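Local coordinates for protein Beta/alpha-amylase (Paenibacillus polymyxa, PDB 3VOC) that removes successive maltose units from the non-reducing ends of starch-like polysaccharides through this family 14 beta-amylase domain, the N-terminal part of a secreted two-enzyme precursor, at residues 104-116 and 179-191. Numbering follows the deposited sequence. Where two conformers were deposited one is given.
Sequences SADEMQFKDESGY and GRGKFQAYTETAK
Glu-113 OE2 takes three donors from the 179-191 segment. Arg-180 approaches end-on in a salt bridge, NH1 3.1 Å and NH2 2.9 Å from Glu-113 OE2. Carboxylate and guanidinium are nearly coplanar (24° apart). From the anti side comes the backbone N of Phe-183, also 2.9 Å from Glu-113 OE2 and the straightest of the three (160°). The Glu-113 chain, extended beyond CG, carries the acid out to them, while its CA sits over the face of the Tyr-186 ring, a CH-pi contact 3.9 Å from the centroid. A glutamine here would probably leave Arg-180 without the charge of this carboxylate, though Asp-229 still pairs with its NE. Next door, Lys-182 runs out straight past Asp-112 to donate to Ser-114 OG, and a water ties its NZ to Asp-112 OD2. Asp-112 OD1 is occupied within its own turn, accepting from Ser-114 N in an Asx turn and from Tyr-116 N on the opposite face of the carboxylate.

At the other end Asp-106 reaches across to the first turn of helix 188-202 and accepts its N-H groups. With CG anti to N (chi1 -177°), its OD1 receives Glu-188 N at 2.8 Å, and OD2 receives both N and OG1 of Thr-189, the hydroxyl at 2.7 Å. Thr-187, the helix's N-cap, lays CG2 against Asp-106 O, and a water links its OG1 to the carbonyls of Asp-106 and Gln-109. Midway, Tyr-186 N donates to Lys-111 O.

The contact thus joins two excursions outside the eight-stranded barrel: short helix 105-108 and the hairpin of strands 110-111 and 117-118 lie along the approach to helix 188-202, and the Phe-183 ring meets those of Phe-245 and Tyr-249 of helix 240-268 edge-to-face.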
# COMPACT_ATOMS: atom_id res chain seq x y z
N SER A 104 -15.54 -17.95 -4.10
CA SER A 104 -16.79 -17.20 -4.07
C SER A 104 -16.47 -15.71 -4.01
O SER A 104 -15.51 -15.31 -3.34
CB SER A 104 -17.68 -17.62 -2.89
OG SER A 104 -17.36 -16.93 -1.71
N ALA A 105 -17.27 -14.90 -4.71
CA ALA A 105 -17.05 -13.46 -4.74
C ALA A 105 -17.04 -12.92 -3.31
O ALA A 105 -16.20 -12.08 -2.98
CB ALA A 105 -18.12 -12.75 -5.56
N ASP A 106 -17.97 -13.40 -2.49
CA ASP A 106 -18.08 -12.95 -1.09
C ASP A 106 -16.78 -13.17 -0.28
O ASP A 106 -16.39 -12.32 0.51
CB ASP A 106 -19.26 -13.65 -0.39
CG ASP A 106 -19.47 -13.16 1.04
OD1 ASP A 106 -20.25 -12.21 1.23
OD2 ASP A 106 -18.84 -13.72 1.97
N GLU A 107 -16.12 -14.30 -0.49
CA GLU A 107 -14.89 -14.60 0.23
C GLU A 107 -13.70 -13.81 -0.34
O GLU A 107 -12.72 -13.56 0.37
CB GLU A 107 -14.56 -16.09 0.11
CG GLU A 107 -15.48 -16.99 0.94
CD GLU A 107 -15.13 -18.46 0.76
OE1 GLU A 107 -13.94 -18.76 0.48
OE2 GLU A 107 -16.06 -19.30 0.89
N MET A 108 -13.78 -13.45 -1.62
CA MET A 108 -12.66 -12.82 -2.34
C MET A 108 -12.69 -11.30 -2.33
O MET A 108 -11.68 -10.66 -2.60
CB MET A 108 -12.64 -13.27 -3.79
CG MET A 108 -12.49 -14.76 -3.96
SD MET A 108 -12.85 -15.20 -5.66
CE MET A 108 -11.63 -14.19 -6.53
N GLN A 109 -13.86 -10.73 -2.05
CA GLN A 109 -13.98 -9.30 -2.17
C GLN A 109 -14.18 -8.59 -0.85
O GLN A 109 -14.13 -9.22 0.22
CB GLN A 109 -15.10 -8.96 -3.17
CG GLN A 109 -14.78 -9.46 -4.60
CD GLN A 109 -15.90 -9.19 -5.58
OE1 GLN A 109 -17.04 -8.91 -5.19
NE2 GLN A 109 -15.58 -9.26 -6.88
N PHE A 110 -14.39 -7.28 -0.94
CA PHE A 110 -14.70 -6.43 0.20
C PHE A 110 -16.08 -5.84 -0.03
O PHE A 110 -16.45 -5.55 -1.16
CB PHE A 110 -13.69 -5.29 0.32
CG PHE A 110 -12.27 -5.74 0.54
CD1 PHE A 110 -11.76 -5.92 1.83
CD2 PHE A 110 -11.41 -5.95 -0.55
CE1 PHE A 110 -10.44 -6.33 2.03
CE2 PHE A 110 -10.08 -6.35 -0.36
CZ PHE A 110 -9.59 -6.53 0.93
N LYS A 111 -16.84 -5.67 1.04
CA LYS A 111 -18.12 -4.99 0.93
C LYS A 111 -18.18 -3.92 2.01
O LYS A 111 -17.76 -4.15 3.15
CB LYS A 111 -19.24 -6.02 1.07
CG LYS A 111 -20.63 -5.53 0.77
CD LYS A 111 -21.60 -6.69 0.46
CE LYS A 111 -21.38 -7.28 -0.94
NZ LYS A 111 -22.53 -8.12 -1.40
N ASP A 112 -18.67 -2.75 1.65
CA ASP A 112 -18.72 -1.63 2.57
C ASP A 112 -20.01 -1.54 3.39
O ASP A 112 -20.87 -2.39 3.28
CB ASP A 112 -18.37 -0.30 1.87
CG ASP A 112 -19.50 0.28 1.02
OD1 ASP A 112 -20.66 -0.19 1.06
OD2 ASP A 112 -19.22 1.26 0.32
N GLU A 113 -20.10 -0.49 4.22
CA GLU A 113 -21.23 -0.26 5.11
C GLU A 113 -22.58 -0.20 4.39
O GLU A 113 -23.61 -0.50 4.99
CB GLU A 113 -21.03 1.04 5.90
CG GLU A 113 -19.78 1.02 6.80
CD GLU A 113 -19.54 2.36 7.47
OE1 GLU A 113 -20.51 3.14 7.65
OE2 GLU A 113 -18.39 2.62 7.84
N SER A 114 -22.56 0.16 3.10
CA SER A 114 -23.79 0.29 2.30
C SER A 114 -24.02 -0.87 1.31
O SER A 114 -24.93 -0.81 0.48
CB SER A 114 -23.78 1.62 1.54
OG SER A 114 -23.53 2.71 2.42
N GLY A 115 -23.18 -1.90 1.39
CA GLY A 115 -23.31 -3.06 0.52
C GLY A 115 -22.53 -2.97 -0.80
O GLY A 115 -22.63 -3.86 -1.63
N TYR A 116 -21.74 -1.91 -0.98
CA TYR A 116 -20.95 -1.80 -2.21
C TYR A 116 -19.77 -2.77 -2.22
O TYR A 116 -18.95 -2.77 -1.30
CB TYR A 116 -20.47 -0.36 -2.45
CG TYR A 116 -19.76 -0.20 -3.78
CD1 TYR A 116 -20.46 0.12 -4.94
CD2 TYR A 116 -18.38 -0.41 -3.87
CE1 TYR A 116 -19.80 0.25 -6.17
CE2 TYR A 116 -17.71 -0.29 -5.07
CZ TYR A 116 -18.43 0.04 -6.22
OH TYR A 116 -17.75 0.14 -7.41
N GLY A 179 -14.15 12.74 2.53
CA GLY A 179 -14.96 11.71 3.19
C GLY A 179 -14.06 10.73 3.92
O GLY A 179 -12.98 10.37 3.44
N ARG A 180 -14.48 10.29 5.10
CA ARG A 180 -13.65 9.36 5.86
C ARG A 180 -13.62 7.99 5.19
O ARG A 180 -12.79 7.15 5.52
CB ARG A 180 -14.11 9.21 7.32
CG ARG A 180 -15.50 8.66 7.45
CD ARG A 180 -15.69 7.68 8.63
NE ARG A 180 -17.04 7.13 8.44
CZ ARG A 180 -17.35 5.85 8.34
NH1 ARG A 180 -16.43 4.90 8.53
NH2 ARG A 180 -18.61 5.51 8.10
N GLY A 181 -14.55 7.79 4.25
CA GLY A 181 -14.73 6.48 3.64
C GLY A 181 -15.61 5.62 4.50
O GLY A 181 -16.40 6.13 5.33
N LYS A 182 -15.50 4.30 4.33
CA LYS A 182 -16.38 3.36 5.04
C LYS A 182 -15.61 2.11 5.46
O LYS A 182 -14.65 1.72 4.77
CB LYS A 182 -17.58 2.96 4.15
CG LYS A 182 -18.56 4.10 3.91
CD LYS A 182 -19.66 3.73 2.93
CE LYS A 182 -20.57 4.96 2.66
NZ LYS A 182 -21.65 4.59 1.68
N PHE A 183 -16.04 1.50 6.57
CA PHE A 183 -15.56 0.17 6.96
C PHE A 183 -15.88 -0.86 5.87
O PHE A 183 -16.87 -0.72 5.16
CB PHE A 183 -16.17 -0.27 8.31
CG PHE A 183 -15.66 0.51 9.50
CD1 PHE A 183 -16.54 1.25 10.28
CD2 PHE A 183 -14.32 0.50 9.84
CE1 PHE A 183 -16.08 1.98 11.37
CE2 PHE A 183 -13.85 1.24 10.95
CZ PHE A 183 -14.73 1.97 11.72
N GLN A 184 -15.04 -1.89 5.76
CA GLN A 184 -15.04 -2.80 4.61
C GLN A 184 -15.13 -4.26 5.06
O GLN A 184 -14.44 -5.14 4.52
CB GLN A 184 -13.77 -2.57 3.79
CG GLN A 184 -13.63 -1.15 3.23
CD GLN A 184 -14.70 -0.84 2.18
OE1 GLN A 184 -15.04 -1.70 1.37
NE2 GLN A 184 -15.22 0.39 2.19
N ALA A 185 -15.97 -4.50 6.07
CA ALA A 185 -16.08 -5.82 6.67
C ALA A 185 -17.49 -6.36 6.57
O ALA A 185 -17.96 -7.05 7.49
CB ALA A 185 -15.62 -5.76 8.15
N TYR A 186 -18.17 -6.09 5.45
CA TYR A 186 -19.60 -6.41 5.33
C TYR A 186 -19.94 -7.59 4.45
O TYR A 186 -21.12 -7.95 4.33
CB TYR A 186 -20.44 -5.16 5.02
CG TYR A 186 -20.24 -4.15 6.12
CD1 TYR A 186 -21.11 -4.09 7.22
CD2 TYR A 186 -19.12 -3.33 6.13
CE1 TYR A 186 -20.88 -3.18 8.28
CE2 TYR A 186 -18.89 -2.44 7.16
CZ TYR A 186 -19.76 -2.36 8.24
OH TYR A 186 -19.51 -1.45 9.25
N THR A 187 -18.93 -8.24 3.88
CA THR A 187 -19.17 -9.55 3.26
C THR A 187 -19.59 -10.52 4.35
O THR A 187 -19.28 -10.32 5.54
CB THR A 187 -17.92 -10.12 2.55
OG1 THR A 187 -16.80 -10.11 3.45
CG2 THR A 187 -17.59 -9.31 1.29
N GLU A 188 -20.32 -11.56 3.97
CA GLU A 188 -20.67 -12.60 4.93
C GLU A 188 -19.42 -13.22 5.53
O GLU A 188 -19.38 -13.51 6.73
CB GLU A 188 -21.57 -13.66 4.31
CG GLU A 188 -22.96 -13.13 3.94
CD GLU A 188 -23.66 -12.43 5.11
OE1 GLU A 188 -23.70 -13.00 6.22
OE2 GLU A 188 -24.16 -11.31 4.91
N THR A 189 -18.39 -13.37 4.69
CA THR A 189 -17.11 -13.97 5.08
C THR A 189 -16.44 -13.13 6.16
O THR A 189 -15.98 -13.67 7.16
CB THR A 189 -16.18 -14.15 3.86
OG1 THR A 189 -16.76 -15.12 2.98
CG2 THR A 189 -14.77 -14.63 4.28
N ALA A 190 -16.43 -11.82 5.97
CA ALA A 190 -15.86 -10.90 6.96
C ALA A 190 -16.68 -10.91 8.25
O ALA A 190 -16.12 -10.99 9.35
CB ALA A 190 -15.75 -9.49 6.40
N LYS A 191 -18.01 -10.86 8.11
CA LYS A 191 -18.88 -10.86 9.29
C LYS A 191 -18.70 -12.15 10.09
O LYS A 191 -18.59 -12.11 11.31
CB LYS A 191 -20.34 -10.64 8.92
CG LYS A 191 -20.63 -9.21 8.42
CD LYS A 191 -22.11 -8.92 8.24
CE LYS A 191 -22.73 -9.80 7.20
NZ LYS A 191 -24.17 -9.43 6.90
O HOH W 1 -14.76 -11.37 2.43
O HOH W 2 -15.85 -7.18 3.39
O HOH W 3 -16.60 2.01 0.08
O HOH W 4 -20.94 3.00 -0.58
O HOH W 5 -16.50 -1.65 -0.88